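Local atomic coordinates of DNA repair protein RAD2 (Saccharomyces cerevisiae, PDB entry 4Q0W), a protein that cuts single-stranded DNA as a magnesium-dependent endonuclease and is essential for the incision step of nucleotide excision repair. Residues G1-F5 with L236-S242; E258-F263 with F289-L293. One frame throughout, in Å; residues are numbered along the deposited sequence.

Interaction 1: G1-F5 with L236-S242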
loop_
_atom_site.group_PDB
_atom_site.type_symbol
_atom_site.label_atom_id
_atom_site.label_comp_id
_atom_site.label_asym_id
_atom_site.label_seq_id
_atom_site.Cartn_x
_atom_site.Cartn_y
_atom_site.Cartn_z
ATOM N N GLY A 1 -8.338 -19.409 -4.712
ATOM C CA GLY A 1 -9.181 -18.231 -4.783
ATOM C C GLY A 1 -8.706 -17.210 -5.794
ATOM O O GLY A 1 -7.616 -17.329 -6.361
ATOM N N VAL A 2 -9.537 -16.202 -6.029
ATOM C CA VAL A 2 -9.151 -15.096 -6.878
ATOM C C VAL A 2 -8.650 -13.952 -5.995
ATOM O O VAL A 2 -9.346 -13.515 -5.064
ATOM C CB VAL A 2 -10.328 -14.623 -7.729
ATOM C CG1 VAL A 2 -9.954 -13.379 -8.510
ATOM C CG2 VAL A 2 -10.778 -15.738 -8.668
ATOM N N HIS A 3 -7.454 -13.457 -6.291
ATOM C CA HIS A 3 -6.839 -12.432 -5.446
ATOM C C HIS A 3 -7.697 -11.166 -5.335
ATOM O O HIS A 3 -8.125 -10.621 -6.358
ATOM C CB HIS A 3 -5.454 -12.068 -5.975
ATOM C CG HIS A 3 -4.617 -11.319 -4.986
ATOM N ND1 HIS A 3 -4.190 -10.024 -5.197
ATOM C CD2 HIS A 3 -4.149 -11.675 -3.766
ATOM C CE1 HIS A 3 -3.483 -9.622 -4.157
ATOM N NE2 HIS A 3 -3.445 -10.602 -3.273
ATOM N N SER A 4 -7.947 -10.717 -4.100
ATOM C CA SER A 4 -8.736 -9.505 -3.823
ATOM C C SER A 4 -10.224 -9.654 -4.117
ATOM O O SER A 4 -10.988 -8.687 -3.989
ATOM C CB SER A 4 -8.212 -8.276 -4.600
ATOM O OG SER A 4 -6.847 -8.037 -4.348
ATOM N N PHE A 5 -10.650 -10.837 -4.526
ATOM C CA PHE A 5 -12.038 -10.984 -4.918
ATOM C C PHE A 5 -13.029 -10.727 -3.777
ATOM O O PHE A 5 -14.112 -10.181 -4.003
ATOM C CB PHE A 5 -12.320 -12.346 -5.540
ATOM C CG PHE A 5 -13.698 -12.444 -6.097
ATOM C CD1 PHE A 5 -14.038 -11.738 -7.245
ATOM C CD2 PHE A 5 -14.678 -13.171 -5.443
ATOM C CE1 PHE A 5 -15.331 -11.791 -7.751
ATOM C CE2 PHE A 5 -15.969 -13.236 -5.947
ATOM C CZ PHE A 5 -16.292 -12.547 -7.103
ATOM N N LEU A 236 -12.194 -11.288 -14.631
ATOM C CA LEU A 236 -11.525 -10.646 -13.492
ATOM C C LEU A 236 -10.349 -11.486 -12.966
ATOM O O LEU A 236 -9.289 -10.949 -12.615
ATOM C CB LEU A 236 -12.514 -10.406 -12.351
ATOM C CG LEU A 236 -13.456 -9.216 -12.392
ATOM C CD1 LEU A 236 -14.423 -9.281 -11.178
ATOM C CD2 LEU A 236 -12.658 -7.890 -12.397
ATOM N N ALA A 237 -10.528 -12.804 -12.910
ATOM C CA ALA A 237 -9.454 -13.678 -12.437
ATOM C C ALA A 237 -8.192 -13.440 -13.274
ATOM O O ALA A 237 -7.068 -13.424 -12.753
ATOM C CB ALA A 237 -9.882 -15.127 -12.501
ATOM N N GLN A 238 -8.382 -13.218 -14.571
ATOM C CA GLN A 238 -7.244 -13.018 -15.470
ATOM C C GLN A 238 -6.594 -11.644 -15.359
ATOM O O GLN A 238 -5.567 -11.379 -15.993
ATOM C CB GLN A 238 -7.663 -13.313 -16.912
ATOM C CG GLN A 238 -7.964 -14.790 -17.102
ATOM C CD GLN A 238 -8.713 -15.070 -18.373
ATOM O OE1 GLN A 238 -8.129 -15.089 -19.458
ATOM N NE2 GLN A 238 -10.019 -15.287 -18.254
ATOM N N LEU A 239 -7.186 -10.761 -14.562
ATOM C CA LEU A 239 -6.530 -9.492 -14.261
ATOM C C LEU A 239 -5.886 -9.572 -12.872
ATOM O O LEU A 239 -4.718 -9.201 -12.678
ATOM C CB LEU A 239 -7.539 -8.337 -14.315
ATOM C CG LEU A 239 -8.194 -8.129 -15.678
ATOM C CD1 LEU A 239 -9.301 -7.084 -15.589
ATOM C CD2 LEU A 239 -7.155 -7.761 -16.745
ATOM N N LEU A 240 -6.671 -10.070 -11.922
ATOM C CA LEU A 240 -6.307 -10.106 -10.509
ATOM C C LEU A 240 -5.338 -11.241 -10.193
ATOM O O LEU A 240 -4.492 -11.112 -9.298
ATOM C CB LEU A 240 -7.572 -10.278 -9.661
ATOM C CG LEU A 240 -8.537 -9.092 -9.704
ATOM C CD1 LEU A 240 -9.866 -9.445 -9.051
ATOM C CD2 LEU A 240 -7.871 -7.923 -8.992
ATOM N N GLY A 241 -5.467 -12.347 -10.923
ATOM C CA GLY A 241 -4.707 -13.551 -10.622
ATOM C C GLY A 241 -5.514 -14.540 -9.789
ATOM O O GLY A 241 -6.333 -14.138 -8.954
ATOM N N SER A 242 -5.277 -15.836 -10.010
ATOM C CA SER A 242 -5.896 -16.889 -9.213
ATOM C C SER A 242 -5.011 -18.112 -9.350
ATOM O O SER A 242 -3.894 -18.014 -9.859
ATOM C CB SER A 242 -7.288 -17.230 -9.737
ATOM O OG SER A 242 -7.200 -17.881 -11.008
HETATM O O HOH W 1 -3.426 -9.228 -8.183
#
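Residues 1-5 run past the C-terminal end of helix 230-240 and the loop that leaves it. The chain exits the helix at Gly241, at backbone angles (phi 97°, psi 147°) where a side chain would collide with the carbonyl oxygen of Leu240, so glycine is needed; its own carbonyl oxygen accepts the one direct hydrogen bond between the segments, His3 N to Gly241 O at 3.0 Å. Ser242 CA lies 3.4 Å from Gly1 O in a CA-H...O contact. His3 also lies in a type II turn from Val2 to Phe5, closed by Phe5 N to Val2 O (3.0 Å), leading into helix 5-9. The contact ties the N-domain to the I-domain of the XPG/RAD2 nuclease core at the edge of the metal centre: the Gly1 amino group hydrogen-bonds Asp194, a ligand of the bound calcium. Val2 packs against the helix end, CG2 4.0 Å from Ala237 CB and CG1 4.0 Å from Leu240 CD1. Leu240 also presses its CB against His3 O (3.4 Å), while a water links Leu240 O (2.4 Å) to His3 ND1 (3.2 Å). Phe5 CE1 meets Leu236 CD1 at 4.3 Å, at the ring edge. Ser242 OG turns to Tyr317 and Tyr244.

Interaction 2: E258-F263 with F289-L293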
loop_
_atom_site.group_PDB
_atom_site.type_symbol
_atom_site.label_atom_id
_atom_site.label_comp_id
_atom_site.label_asym_id
_atom_site.label_seq_id
_atom_site.Cartn_x
_atom_site.Cartn_y
_atom_site.Cartn_z
ATOM N N GLU A 258 -12.524 -1.507 -13.078
ATOM C CA GLU A 258 -12.638 -0.436 -14.071
ATOM C C GLU A 258 -12.517 -0.979 -15.493
ATOM O O GLU A 258 -13.294 -0.602 -16.379
ATOM C CB GLU A 258 -11.580 0.642 -13.836
ATOM C CG GLU A 258 -11.868 1.546 -12.646
ATOM C CD GLU A 258 -10.705 2.471 -12.317
ATOM O OE1 GLU A 258 -9.663 2.403 -13.013
ATOM O OE2 GLU A 258 -10.836 3.263 -11.358
ATOM N N VAL A 259 -11.543 -1.865 -15.712
ATOM C CA VAL A 259 -11.355 -2.476 -17.027
ATOM C C VAL A 259 -12.620 -3.200 -17.516
ATOM O O VAL A 259 -13.061 -3.029 -18.664
ATOM C CB VAL A 259 -10.153 -3.448 -17.022
ATOM C CG1 VAL A 259 -10.183 -4.356 -18.244
ATOM C CG2 VAL A 259 -8.842 -2.670 -16.959
ATOM N N ILE A 260 -13.211 -4.011 -16.651
ATOM C CA ILE A 260 -14.407 -4.753 -17.041
ATOM C C ILE A 260 -15.564 -3.785 -17.309
ATOM O O ILE A 260 -16.312 -3.950 -18.269
ATOM C CB ILE A 260 -14.806 -5.777 -15.964
ATOM C CG1 ILE A 260 -13.678 -6.781 -15.755
ATOM C CG2 ILE A 260 -16.103 -6.495 -16.336
ATOM C CD1 ILE A 260 -13.254 -7.509 -17.024
ATOM N N ALA A 261 -15.698 -2.766 -16.466
ATOM C CA ALA A 261 -16.767 -1.780 -16.634
ATOM C C ALA A 261 -16.610 -0.985 -17.931
ATOM O O ALA A 261 -17.574 -0.788 -18.672
ATOM C CB ALA A 261 -16.816 -0.837 -15.430
ATOM N N GLU A 262 -15.392 -0.536 -18.210
ATOM C CA GLU A 262 -15.174 0.331 -19.361
ATOM C C GLU A 262 -15.126 -0.419 -20.695
ATOM O O GLU A 262 -15.592 0.106 -21.697
ATOM C CB GLU A 262 -13.923 1.188 -19.172
ATOM C CG GLU A 262 -14.056 2.620 -19.714
ATOM C CD GLU A 262 -14.915 3.519 -18.827
ATOM O OE1 GLU A 262 -14.661 4.744 -18.798
ATOM O OE2 GLU A 262 -15.841 3.007 -18.155
ATOM N N PHE A 263 -14.599 -1.642 -20.710
ATOM C CA PHE A 263 -14.469 -2.388 -21.965
ATOM C C PHE A 263 -15.474 -3.530 -22.163
ATOM O O PHE A 263 -15.634 -4.052 -23.279
ATOM C CB PHE A 263 -13.022 -2.886 -22.137
ATOM C CG PHE A 263 -12.019 -1.773 -22.198
ATOM C CD1 PHE A 263 -11.794 -1.092 -23.391
ATOM C CD2 PHE A 263 -11.333 -1.370 -21.059
ATOM C CE1 PHE A 263 -10.878 -0.042 -23.451
ATOM C CE2 PHE A 263 -10.412 -0.316 -21.115
ATOM C CZ PHE A 263 -10.188 0.345 -22.316
ATOM N N PHE A 289 -9.160 8.497 -18.874
ATOM C CA PHE A 289 -9.076 7.131 -18.359
ATOM C C PHE A 289 -8.223 6.237 -19.250
ATOM O O PHE A 289 -7.343 5.522 -18.767
ATOM C CB PHE A 289 -10.465 6.514 -18.196
ATOM C CG PHE A 289 -10.430 5.039 -17.906
ATOM C CD1 PHE A 289 -10.073 4.578 -16.647
ATOM C CD2 PHE A 289 -10.722 4.115 -18.900
ATOM C CE1 PHE A 289 -10.016 3.222 -16.376
ATOM C CE2 PHE A 289 -10.674 2.759 -18.642
ATOM C CZ PHE A 289 -10.318 2.308 -17.376
ATOM N N GLU A 290 -8.478 6.299 -20.551
ATOM C CA GLU A 290 -7.771 5.479 -21.525
ATOM C C GLU A 290 -6.303 5.871 -21.712
ATOM O O GLU A 290 -5.437 4.998 -21.855
ATOM C CB GLU A 290 -8.527 5.479 -22.860
ATOM C CG GLU A 290 -9.898 4.789 -22.765
ATOM C CD GLU A 290 -10.635 4.706 -24.097
ATOM O OE1 GLU A 290 -10.329 5.513 -25.004
ATOM O OE2 GLU A 290 -11.524 3.828 -24.229
ATOM N N LYS A 291 -6.024 7.174 -21.722
ATOM C CA LYS A 291 -4.649 7.658 -21.837
ATOM C C LYS A 291 -3.842 7.311 -20.582
ATOM O O LYS A 291 -2.671 6.924 -20.672
ATOM C CB LYS A 291 -4.618 9.167 -22.098
ATOM N N ASP A 292 -4.472 7.438 -19.418
ATOM C CA ASP A 292 -3.824 7.076 -18.162
ATOM C C ASP A 292 -3.622 5.561 -18.054
ATOM O O ASP A 292 -2.548 5.091 -17.664
ATOM C CB ASP A 292 -4.640 7.571 -16.964
ATOM C CG ASP A 292 -4.646 9.089 -16.834
ATOM O OD1 ASP A 292 -3.785 9.754 -17.453
ATOM O OD2 ASP A 292 -5.516 9.611 -16.097
ATOM N N LEU A 293 -4.662 4.797 -18.378
ATOM C CA LEU A 293 -4.567 3.342 -18.332
ATOM C C LEU A 293 -3.475 2.837 -19.283
ATOM O O LEU A 293 -2.670 1.977 -18.913
ATOM C CB LEU A 293 -5.912 2.703 -18.668
ATOM C CG LEU A 293 -5.939 1.178 -18.791
ATOM C CD1 LEU A 293 -5.385 0.513 -17.543
ATOM C CD2 LEU A 293 -7.356 0.706 -19.072
#
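Phe289 opens the segment 289-293 and is the central side chain of this helix-helix contact, with its ring directed at helix 253-263. Glu262 and Glu258, one helical turn apart, both reach it: Glu262 CG lies 3.6 Å from Phe289 CE2, so the aliphatic part of that acid touches the ring, and Glu258 OE1 approaches Phe289 CE1 to 3.5 Å near the ring plane, where the C-H edge suits a carboxylate oxygen. The same ring meets Phe263, CE2 to CE2 at 4.0 Å. Next comes Glu290, whose CB points sideways but whose carboxylate reaches the neighbouring helix, OE2 lying 4.0 Å from Phe263 CE1. Asp292 forms a salt bridge with Lys288 and packs on a phosphate of the bound DNA. One turn after Phe289, Leu293 closes the contact on the buried side, with CD2 3.8 Å from Phe263 CE2 at the ring edge and 4.3 Å from Val259 CG2. Phe269 and Trp272 of helix 266-278 also meet Phe263 and Leu293. No hydrogen bond joins the two segments, whose axes approach to 12.5 Å at -137°, a separation bridged by large side chains. Helix 288-299 packs here against helix 253-263, which follows helix 230-240 in the part of the I-domain that probably forms the H3TH (helix-three-turn-helix) motif of XPG/RAD2 nucleases.

Interactions 1 and 2 follow in series along the chain, with centres about 17 Å apart on the same side of the molecule. Helix 230-240, which ends in interaction 1, is followed by helix 253-263, which carries the first segment of interaction 2, and the two helices pack directly: Leu236 CD2 lies 3.7 Å from Ile260 CG1 and Leu239 CD1 3.9 Å from Val259 CG1. A chain of contacts runs from the N-terminal loop, beside Asp194, a ligand of the bound calcium, and Asp192, a probable magnesium ligand, through helices 230-240 and 253-263 to helix 288-299. Interaction 1 is buried near the catalytic centre and interaction 2 more peripheral, so these contacts connect the nuclease core with a DNA-contacting helical region.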